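PDB 5ZBL: cytokinin riboside 5'-monophosphate phosphoribohydrolase from Corynebacterium glutamicum, which belongs to the SLOG clan of Rossmann-like alpha/beta proteins and is built around a parallel beta sheet flanked by helices. Local coordinates for residues 109-114 against 183-188; 121-126 against 137-142. All blocks are in the same frame, centred on the assembly; numbering follows the deposited sequence.

From the N terminus the chain first lays down four strands, 12-16 to 89-93, then adds strand 110-112 beside 12-16, passes through helix 117-130 and returns as strand 139-142, next to 110-112. Contact 2 (121-126 with 137-142) closes the short connection 127-136 at the end of this crossover, packing its helix against strand 139-142. The chain then runs on through helix 149-160 and strand 173-175 before helix 178-186 comes back to strand 110-112 in contact 1 (109-114 with 183-188), a longer loop that encloses contact 2 entirely. The two contacts lie on opposite faces of the sheet and meet chiefly around Ala140, whose N bonds to Phe110 O at 2.9 Å, while Trp188 rests on Pro138.

Contact 1: residues 109-114 against 183-188; sequences GFIAMP and KAMQTW
This is a buried apolar contact in a Rossmann-like alpha/beta fold, made where the last helix of the model, 178-186, lies against parallel strand 110-112 in the sheet. One side chain from the helix does most of the work. Met185 points at the strand and reaches it with its sulfur and terminal methyl, while the backbones stay well apart: the nearest CA atoms, those of Gly109 and Met185, are 7.3 Å from each other. Met185 SD lies against the longer branch of Ile111, 3.4 Å from CG1 and 3.8 Å from CD1, with the two side chains passing at a slant. In Ile111, CG1 stands anti to the carbonyl carbon (chi1 -62°) and CD1 extends the branch, which brings the branch up to the sulfur. Rotation about the CG-SD bond (chi3 77°) bends the methionine chain, turning CE away from the isoleucine tip and onto the backbone at Gly109 and Phe110. The phenylalanine ring leaves from the other face of the sheet, where it meets His135, so Phe110 offers its main chain here. No hydrogen bond links the two segments; the fit rests on van der Waals contact. Val13 of strand 12-16 and Ala140 of strand 139-142 also touch Met185, which therefore spans three neighbouring strands. At the strand backbone, Met185 CE sits 3.5 Å from Phe110 O and 3.6 Å from Phe110 N.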
loop_
_atom_site.group_PDB
_atom_site.type_symbol
_atom_site.label_atom_id
_atom_site.label_comp_id
_atom_site.label_asym_id
_atom_site.label_seq_id
_atom_site.Cartn_x
_atom_site.Cartn_y
_atom_site.Cartn_z
ATOM N N GLY A 109 13.294 -2.502 12.260
ATOM C CA GLY A 109 13.103 -1.302 11.456
ATOM C C GLY A 109 12.844 -1.707 10.007
ATOM O O GLY A 109 13.047 -2.874 9.652
ATOM N N PHE A 110 12.416 -0.731 9.203
ATOM C CA PHE A 110 11.929 -0.933 7.843
ATOM C C PHE A 110 12.666 -0.005 6.890
ATOM O O PHE A 110 12.843 1.182 7.200
ATOM C CB PHE A 110 10.448 -0.623 7.786
ATOM C CG PHE A 110 9.604 -1.518 8.647
ATOM C CD1 PHE A 110 9.341 -2.825 8.261
ATOM C CD2 PHE A 110 9.064 -1.055 9.830
ATOM C CE1 PHE A 110 8.582 -3.661 9.062
ATOM C CE2 PHE A 110 8.282 -1.883 10.645
ATOM C CZ PHE A 110 8.069 -3.182 10.268
ATOM N N ILE A 111 13.101 -0.550 5.749
ATOM C CA ILE A 111 13.654 0.221 4.652
ATOM C C ILE A 111 12.861 -0.126 3.381
ATOM O O ILE A 111 12.628 -1.292 3.063
ATOM C CB ILE A 111 15.110 -0.126 4.414
ATOM C CG1 ILE A 111 15.953 0.205 5.658
ATOM C CG2 ILE A 111 15.722 0.674 3.265
ATOM C CD1 ILE A 111 17.374 -0.353 5.546
ATOM N N ALA A 112 12.447 0.912 2.659
ATOM C CA ALA A 112 11.815 0.730 1.385
ATOM C C ALA A 112 12.813 1.262 0.345
ATOM O O ALA A 112 13.224 2.443 0.402
ATOM C CB ALA A 112 10.462 1.432 1.325
ATOM N N MET A 113 13.235 0.346 -0.527
ATOM C CA MET A 113 14.098 0.647 -1.640
ATOM C C MET A 113 13.198 0.786 -2.863
ATOM O O MET A 113 12.029 0.441 -2.824
ATOM C CB MET A 113 15.091 -0.494 -1.852
ATOM C CG MET A 113 15.929 -0.883 -0.627
ATOM S SD MET A 113 17.499 -1.712 -1.043
ATOM C CE MET A 113 16.987 -2.922 -2.248
ATOM N N PRO A 114 13.760 1.244 -3.984
ATOM C CA PRO A 114 12.957 1.255 -5.189
ATOM C C PRO A 114 12.265 -0.076 -5.457
ATOM O O PRO A 114 12.794 -1.147 -5.146
ATOM C CB PRO A 114 13.985 1.525 -6.278
ATOM C CG PRO A 114 14.982 2.400 -5.572
ATOM C CD PRO A 114 15.103 1.800 -4.214
ATOM N N LYS A 183 22.567 5.082 9.855
ATOM C CA LYS A 183 22.880 5.929 11.017
ATOM C C LYS A 183 21.634 6.546 11.598
ATOM O O LYS A 183 21.442 6.526 12.807
ATOM C CB LYS A 183 23.867 7.035 10.664
ATOM C CG LYS A 183 24.256 7.930 11.830
ATOM C CD LYS A 183 25.625 8.562 11.620
ATOM C CE LYS A 183 26.156 9.166 12.914
ATOM N NZ LYS A 183 25.918 10.631 12.986
ATOM N N ALA A 184 20.776 7.083 10.737
ATOM C CA ALA A 184 19.531 7.687 11.208
ATOM C C ALA A 184 18.602 6.659 11.887
ATOM O O ALA A 184 17.934 7.017 12.855
ATOM C CB ALA A 184 18.814 8.416 10.074
ATOM N N MET A 185 18.548 5.424 11.358
ATOM C CA MET A 185 17.747 4.331 11.927
ATOM C C MET A 185 18.346 3.832 13.285
ATOM O O MET A 185 17.603 3.432 14.177
ATOM C CB MET A 185 17.612 3.139 10.928
ATOM C CG MET A 185 16.771 3.383 9.660
ATOM S SD MET A 185 16.748 1.993 8.477
ATOM C CE MET A 185 15.606 0.953 9.360
ATOM N N GLN A 186 19.667 3.869 13.439
ATOM C CA GLN A 186 20.339 3.466 14.704
ATOM C C GLN A 186 20.091 4.438 15.852
ATOM O O GLN A 186 19.820 4.009 16.990
ATOM C CB GLN A 186 21.847 3.289 14.491
ATOM C CG GLN A 186 22.220 2.042 13.708
ATOM C CD GLN A 186 23.713 1.953 13.399
ATOM O OE1 GLN A 186 24.323 2.882 12.856
ATOM N NE2 GLN A 186 24.302 0.813 13.714
ATOM N N THR A 187 20.146 5.736 15.548
ATOM C CA THR A 187 19.981 6.828 16.545
ATOM C C THR A 187 18.540 7.313 16.724
ATOM O O THR A 187 18.277 8.190 17.546
ATOM C CB THR A 187 20.912 8.050 16.229
ATOM O OG1 THR A 187 20.500 8.738 15.023
ATOM C CG2 THR A 187 22.361 7.570 16.090
ATOM N N TRP A 188 17.607 6.720 15.986
ATOM C CA TRP A 188 16.189 7.110 16.035
ATOM C C TRP A 188 15.486 6.710 17.351
ATOM O O TRP A 188 15.774 5.655 17.928
ATOM C CB TRP A 188 15.490 6.462 14.839
ATOM C CG TRP A 188 14.079 6.727 14.663
ATOM C CD1 TRP A 188 13.520 7.630 13.824
ATOM C CD2 TRP A 188 12.997 6.021 15.284
ATOM N NE1 TRP A 188 12.140 7.563 13.908
ATOM C CE2 TRP A 188 11.801 6.578 14.800
ATOM C CE3 TRP A 188 12.927 4.973 16.205
ATOM C CZ2 TRP A 188 10.551 6.118 15.201
ATOM C CZ3 TRP A 188 11.673 4.514 16.604
ATOM C CH2 TRP A 188 10.512 5.085 16.107
#

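Contact 2: residues 121-126 against 137-142; sequences EELFEV and KPVALY
Leu123 leads the packing of helix 117-130 onto strand 139-142, within the beta-alpha-beta crossover that starts from strand 110-112. The local axes of helix and strand run nearly antiparallel, at 153°, and approach to 10.3 Å, a gap filled by aliphatic side chains. In Leu123 the bond to CB runs across the line to the strand; from CB, CG stands anti to the backbone N (chi1 174°), and this carries the fork over to the sheet. CG hands the contact on to the two methyls. CD1 touches two strand residues, 3.6 Å from Val139 CG1 and 3.9 Å from Leu141 CD2. CD2 meets Leu141 CD2 as well, at 3.5 Å, so that a single leucine methyl of the strand is touched by both branches of the helix leucine. These two leucines cross at about a right angle. Ala112 of strand 110-112 also touches Leu123, which thus straddles both strands of the unit. Beyond the contact, Leu141 packs on Leu152 of helix 149-160, while Glu121 and Glu125, on another side of the helix, form salt bridges with Lys100 close to the second subunit. One helical turn after Leu123, Val126 points toward the strand and adds the remaining contact, its CG2 resting 3.9 Å from Val139 CG2.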
loop_
_atom_site.group_PDB
_atom_site.type_symbol
_atom_site.label_atom_id
_atom_site.label_comp_id
_atom_site.label_asym_id
_atom_site.label_seq_id
_atom_site.Cartn_x
_atom_site.Cartn_y
_atom_site.Cartn_z
ATOM N N GLU A 121 2.817 -0.856 -1.431
ATOM C CA GLU A 121 1.838 -1.440 -0.519
ATOM C C GLU A 121 2.437 -1.791 0.863
ATOM O O GLU A 121 1.831 -1.506 1.912
ATOM C CB GLU A 121 1.236 -2.673 -1.130
ATOM C CG GLU A 121 0.007 -3.202 -0.452
ATOM C CD GLU A 121 0.307 -4.050 0.764
ATOM O OE1 GLU A 121 1.308 -4.805 0.725
ATOM O OE2 GLU A 121 -0.458 -3.965 1.780
ATOM N N GLU A 122 3.592 -2.446 0.877
ATOM C CA GLU A 122 4.195 -2.820 2.161
ATOM C C GLU A 122 4.498 -1.555 2.967
ATOM O O GLU A 122 4.315 -1.550 4.164
ATOM C CB GLU A 122 5.442 -3.705 1.996
ATOM C CG GLU A 122 5.135 -5.202 1.874
ATOM C CD GLU A 122 6.082 -5.978 0.939
ATOM O OE1 GLU A 122 6.618 -5.379 -0.037
ATOM O OE2 GLU A 122 6.269 -7.216 1.141
ATOM N N LEU A 123 4.922 -0.490 2.297
ATOM C CA LEU A 123 5.349 0.697 2.970
ATOM C C LEU A 123 4.150 1.402 3.635
ATOM O O LEU A 123 4.214 1.844 4.777
ATOM C CB LEU A 123 6.066 1.625 1.983
ATOM C CG LEU A 123 6.446 2.995 2.552
ATOM C CD1 LEU A 123 7.483 2.808 3.595
ATOM C CD2 LEU A 123 6.912 3.936 1.465
ATOM N N PHE A 124 3.062 1.490 2.900
ATOM C CA PHE A 124 1.848 2.104 3.399
ATOM C C PHE A 124 1.154 1.271 4.470
ATOM O O PHE A 124 0.475 1.811 5.363
ATOM C CB PHE A 124 0.923 2.449 2.225
ATOM C CG PHE A 124 1.287 3.735 1.560
ATOM C CD1 PHE A 124 1.102 4.930 2.234
ATOM C CD2 PHE A 124 1.816 3.769 0.292
ATOM C CE1 PHE A 124 1.431 6.138 1.654
ATOM C CE2 PHE A 124 2.164 4.972 -0.293
ATOM C CZ PHE A 124 1.977 6.152 0.396
ATOM N N GLU A 125 1.325 -0.039 4.364
ATOM C CA GLU A 125 0.936 -0.978 5.396
ATOM C C GLU A 125 1.641 -0.678 6.734
ATOM O O GLU A 125 0.946 -0.485 7.772
ATOM C CB GLU A 125 1.170 -2.398 4.905
ATOM C CG GLU A 125 0.845 -3.551 5.839
ATOM C CD GLU A 125 -0.613 -3.803 5.985
ATOM O OE1 GLU A 125 -1.116 -4.846 5.504
ATOM O OE2 GLU A 125 -1.245 -2.949 6.604
ATOM N N VAL A 126 2.968 -0.536 6.743
ATOM C CA VAL A 126 3.591 -0.284 8.050
ATOM C C VAL A 126 3.170 1.085 8.596
ATOM O O VAL A 126 2.999 1.221 9.795
ATOM C CB VAL A 126 5.115 -0.500 8.105
ATOM C CG1 VAL A 126 5.460 -1.862 7.540
ATOM C CG2 VAL A 126 5.874 0.584 7.382
ATOM N N LYS A 137 8.685 1.671 15.150
ATOM C CA LYS A 137 9.962 1.296 14.613
ATOM C C LYS A 137 10.269 2.275 13.494
ATOM O O LYS A 137 9.377 2.680 12.788
ATOM C CB LYS A 137 9.904 -0.132 14.061
ATOM C CG LYS A 137 9.686 -1.218 15.117
ATOM C CD LYS A 137 9.444 -2.588 14.476
ATOM C CE LYS A 137 9.436 -3.712 15.518
ATOM N NZ LYS A 137 9.118 -5.025 14.893
ATOM N N PRO A 138 11.536 2.648 13.312
ATOM C CA PRO A 138 11.865 3.605 12.238
ATOM C C PRO A 138 11.541 3.060 10.851
ATOM O O PRO A 138 11.734 1.874 10.601
ATOM C CB PRO A 138 13.369 3.798 12.372
ATOM C CG PRO A 138 13.850 2.616 13.143
ATOM C CD PRO A 138 12.730 2.151 14.027
ATOM N N VAL A 139 10.994 3.925 10.006
ATOM C CA VAL A 139 10.726 3.609 8.583
ATOM C C VAL A 139 11.594 4.549 7.763
ATOM O O VAL A 139 11.605 5.760 8.007
ATOM C CB VAL A 139 9.272 3.796 8.235
ATOM C CG1 VAL A 139 8.997 3.438 6.770
ATOM C CG2 VAL A 139 8.433 2.952 9.173
ATOM N N ALA A 140 12.374 3.979 6.848
ATOM C CA ALA A 140 13.316 4.760 6.061
ATOM C C ALA A 140 13.092 4.540 4.574
ATOM O O ALA A 140 12.886 3.412 4.129
ATOM C CB ALA A 140 14.730 4.393 6.427
ATOM N N LEU A 141 13.144 5.628 3.815
ATOM C CA LEU A 141 13.065 5.576 2.365
ATOM C C LEU A 141 14.473 5.752 1.803
ATOM O O LEU A 141 15.098 6.781 1.991
ATOM C CB LEU A 141 12.133 6.664 1.853
ATOM C CG LEU A 141 10.737 6.748 2.446
ATOM C CD1 LEU A 141 9.980 7.859 1.727
ATOM C CD2 LEU A 141 10.023 5.414 2.323
ATOM N N TYR A 142 14.970 4.713 1.150
ATOM C CA TYR A 142 16.291 4.734 0.548
ATOM C C TYR A 142 16.121 5.411 -0.813
ATOM O O TYR A 142 15.677 4.780 -1.799
ATOM C CB TYR A 142 16.849 3.300 0.455
ATOM C CG TYR A 142 18.290 3.110 -0.017
ATOM C CD1 TYR A 142 19.293 4.024 0.291
ATOM C CD2 TYR A 142 18.643 1.977 -0.752
ATOM C CE1 TYR A 142 20.585 3.810 -0.110
ATOM C CE2 TYR A 142 19.940 1.748 -1.152
ATOM C CZ TYR A 142 20.917 2.679 -0.843
ATOM O OH TYR A 142 22.255 2.488 -1.249
#